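Local coordinates for protein 70 kDa peptidylprolyl isomerase, putative (PDB 2FBN) that probably acts as an FK506-binding peptidylprolyl isomerase whose C-terminal tetratricopeptide repeat domain recognises the C-terminal pentapeptide of Hsp90, at residues A[59-64]-A[92-97]. Sequence-based numbering, arbitrary orientation.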
ATOM      1  N   VAL A  59      11.750   5.242   4.235  1.00 18.87           N
ATOM      2  CA  VAL A  59      10.944   6.157   5.052  1.00 19.41           C
ATOM      3  C   VAL A  59      10.659   7.466   4.302  1.00 19.63           C
ATOM      4  O   VAL A  59       9.495   7.901   4.216  1.00 19.19           O
ATOM      5  CB  VAL A  59      11.612   6.397   6.431  1.00 19.77           C
ATOM      6  CG1 VAL A  59      10.874   7.474   7.201  1.00 21.37           C
ATOM      7  CG2 VAL A  59      11.681   5.062   7.240  1.00 21.27           C
ATOM      8  N   LYS A  60      11.696   8.057   3.708  1.00 18.81           N
ATOM      9  CA  LYS A  60      11.550   9.348   3.005  1.00 18.86           C
ATOM     10  C   LYS A  60      10.643   9.240   1.786  1.00 18.14           C
ATOM     11  O   LYS A  60       9.749  10.078   1.593  1.00 17.69           O
ATOM     12  CB  LYS A  60      12.900   9.948   2.608  1.00 20.02           C
ATOM     13  CG  LYS A  60      13.783  10.302   3.810  1.00 21.56           C
ATOM     14  CD  LYS A  60      13.217  11.478   4.603  1.00 25.69           C
ATOM     15  CE  LYS A  60      14.180  11.862   5.716  1.00 29.55           C
ATOM     16  NZ  LYS A  60      13.628  12.941   6.561  1.00 31.83           N
ATOM     17  N   TYR A  61      10.860   8.210   0.969  1.00 17.50           N
ATOM     18  CA  TYR A  61       9.987   8.034  -0.199  1.00 17.42           C
ATOM     19  C   TYR A  61       8.524   7.881   0.213  1.00 16.79           C
ATOM     20  O   TYR A  61       7.643   8.438  -0.426  1.00 17.40           O
ATOM     21  CB  TYR A  61      10.415   6.858  -1.059  1.00 17.36           C
ATOM     22  CG  TYR A  61      11.779   7.025  -1.694  1.00 18.17           C
ATOM     23  CD1 TYR A  61      12.127   8.203  -2.376  1.00 17.01           C
ATOM     24  CD2 TYR A  61      12.699   5.981  -1.654  1.00 17.16           C
ATOM     25  CE1 TYR A  61      13.396   8.335  -2.984  1.00 19.22           C
ATOM     26  CE2 TYR A  61      13.955   6.095  -2.239  1.00 18.02           C
ATOM     27  CZ  TYR A  61      14.301   7.271  -2.910  1.00 18.32           C
ATOM     28  OH  TYR A  61      15.565   7.360  -3.481  1.00 20.61           O
ATOM     29  N   LYS A  62       8.282   7.129   1.280  1.00 17.25           N
ATOM     30  CA  LYS A  62       6.908   6.965   1.775  1.00 17.75           C
ATOM     31  C   LYS A  62       6.316   8.284   2.288  1.00 18.08           C
ATOM     32  O   LYS A  62       5.159   8.613   2.011  1.00 17.96           O
ATOM     33  CB  LYS A  62       6.855   5.880   2.836  1.00 18.07           C
ATOM     34  CG  LYS A  62       6.973   4.498   2.220  1.00 20.54           C
ATOM     35  CD  LYS A  62       6.735   3.405   3.219  1.00 25.69           C
ATOM     36  CE  LYS A  62       6.366   2.145   2.447  1.00 27.78           C
ATOM     37  NZ  LYS A  62       5.906   1.053   3.339  1.00 27.40           N
ATOM     38  N   GLU A  63       7.105   9.030   3.057  1.00 18.93           N
ATOM     39  CA  GLU A  63       6.691  10.376   3.483  1.00 20.63           C
ATOM     40  C   GLU A  63       6.333  11.289   2.294  1.00 19.91           C
ATOM     41  O   GLU A  63       5.327  12.005   2.328  1.00 20.77           O
ATOM     42  CB  GLU A  63       7.806  11.015   4.311  1.00 20.66           C
ATOM     43  CG  GLU A  63       7.949  10.416   5.705  1.00 23.26           C
ATOM     44  CD  GLU A  63       9.112  11.019   6.505  1.00 24.42           C
ATOM     45  OE1 GLU A  63       9.878  11.830   5.945  1.00 29.67           O
ATOM     46  OE2 GLU A  63       9.237  10.667   7.700  1.00 31.54           O
ATOM     47  N   ALA A  64       7.166  11.281   1.249  1.00 19.56           N
ATOM     48  CA  ALA A  64       6.875  12.035   0.026  1.00 18.90           C
ATOM     49  C   ALA A  64       5.481  11.687  -0.525  1.00 18.54           C
ATOM     50  O   ALA A  64       4.659  12.572  -0.808  1.00 19.08           O
ATOM     51  CB  ALA A  64       7.959  11.778  -1.053  1.00 19.20           C
ATOM     52  N   LEU A  92       9.132   3.956  -8.079  1.00 17.42           N
ATOM     53  CA  LEU A  92      10.239   3.242  -8.709  1.00 17.74           C
ATOM     54  C   LEU A  92      11.373   3.020  -7.708  1.00 17.31           C
ATOM     55  O   LEU A  92      11.890   1.898  -7.559  1.00 16.29           O
ATOM     56  CB  LEU A  92      10.767   4.007  -9.916  1.00 17.60           C
ATOM     57  CG  LEU A  92      10.057   3.870 -11.251  1.00 20.97           C
ATOM     58  CD1 LEU A  92      10.636   4.904 -12.204  1.00 24.68           C
ATOM     59  CD2 LEU A  92      10.262   2.455 -11.797  1.00 22.94           C
ATOM     60  N   ASN A  93      11.772   4.096  -7.028  1.00 17.08           N
ATOM     61  CA  ASN A  93      12.858   4.020  -6.051  1.00 17.64           C
ATOM     62  C   ASN A  93      12.491   3.071  -4.910  1.00 17.14           C
ATOM     63  O   ASN A  93      13.325   2.299  -4.447  1.00 17.04           O
ATOM     64  CB  ASN A  93      13.259   5.405  -5.524  1.00 18.28           C
ATOM     65  CG  ASN A  93      13.768   6.326  -6.625  1.00 20.65           C
ATOM     66  OD1 ASN A  93      14.099   5.870  -7.726  1.00 25.22           O
ATOM     67  ND2 ASN A  93      13.791   7.628  -6.350  1.00 23.73           N
ATOM     68  N   LEU A  94      11.233   3.108  -4.462  1.00 15.72           N
ATOM     69  CA  LEU A  94      10.821   2.170  -3.430  1.00 15.92           C
ATOM     70  C   LEU A  94      10.940   0.722  -3.934  1.00 15.61           C
ATOM     71  O   LEU A  94      11.380  -0.173  -3.201  1.00 15.62           O
ATOM     72  CB  LEU A  94       9.403   2.478  -2.969  1.00 16.12           C
ATOM     73  CG  LEU A  94       9.260   3.631  -1.966  1.00 16.75           C
ATOM     74  CD1 LEU A  94       7.809   4.021  -1.870  1.00 18.67           C
ATOM     75  CD2 LEU A  94       9.844   3.262  -0.576  1.00 17.43           C
ATOM     76  N   ALA A  95      10.557   0.490  -5.187  1.00 15.97           N
ATOM     77  CA  ALA A  95      10.664  -0.872  -5.727  1.00 17.25           C
ATOM     78  C   ALA A  95      12.128  -1.336  -5.680  1.00 17.56           C
ATOM     79  O   ALA A  95      12.421  -2.446  -5.220  1.00 18.36           O
ATOM     80  CB  ALA A  95      10.114  -0.933  -7.125  1.00 17.63           C
ATOM     81  N   THR A  96      13.042  -0.474  -6.126  1.00 18.04           N
ATOM     82  CA  THR A  96      14.485  -0.752  -5.986  1.00 18.82           C
ATOM     83  C   THR A  96      14.890  -1.059  -4.538  1.00 18.16           C
ATOM     84  O   THR A  96      15.546  -2.074  -4.263  1.00 17.93           O
ATOM     85  CB  THR A  96      15.338   0.406  -6.537  1.00 19.65           C
ATOM     86  OG1 THR A  96      14.911   0.712  -7.875  1.00 22.53           O
ATOM     87  CG2 THR A  96      16.820   0.036  -6.525  1.00 21.19           C
ATOM     88  N   CYS A  97      14.474  -0.201  -3.602  1.00 17.86           N
ATOM     89  CA  CYS A  97      14.814  -0.375  -2.202  1.00 18.26           C
ATOM     90  C   CYS A  97      14.351  -1.729  -1.701  1.00 18.36           C
ATOM     91  O   CYS A  97      15.079  -2.468  -1.065  1.00 19.30           O
ATOM     92  CB  CYS A  97      14.193   0.739  -1.343  1.00 18.93           C
ATOM     93  SG  CYS A  97      15.025   2.337  -1.584  1.00 21.00           S
TER
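Y61 packs against N93, L94 and C97 where two helices of the all-helical tetratricopeptide repeat domain run roughly antiparallel. Helix 54-66 meets helix 77-100 here, with local axes 9.8 Å apart and an angle of 152° between their directions. The tight part is centred on the Y61 ring. N93 CB sits over one face, 3.7 Å from the ring centroid, in a CH-pi contact offset toward the rim. The N93 amide plane is turned 53° from the ring. L94 packs at the root of the tyrosine side chain, with L94 CG 3.5 Å from Y61 CB. Y61 and L94 lie alongside each other, pointing opposite ways. The CB of Y61 already points to helix 77-100, and chi1 of -64°, with CG opposite the carbonyl carbon, lays the ring against N93 CB. Its hydroxyl is hydrogen-bonded to N46 of helix 31-50, which ties down the far end of the ring. The K62 side is looser and partly exposed. There the extended lysine runs roughly perpendicular to L94, K62 CG lying 4.2 Å from L94 CD2. K62 also packs on K106 of the second subunit. C97 makes a sulfur-aromatic contact at the ring edge: its SG lies close to the ring plane, 4.0 Å from Y61 CE2.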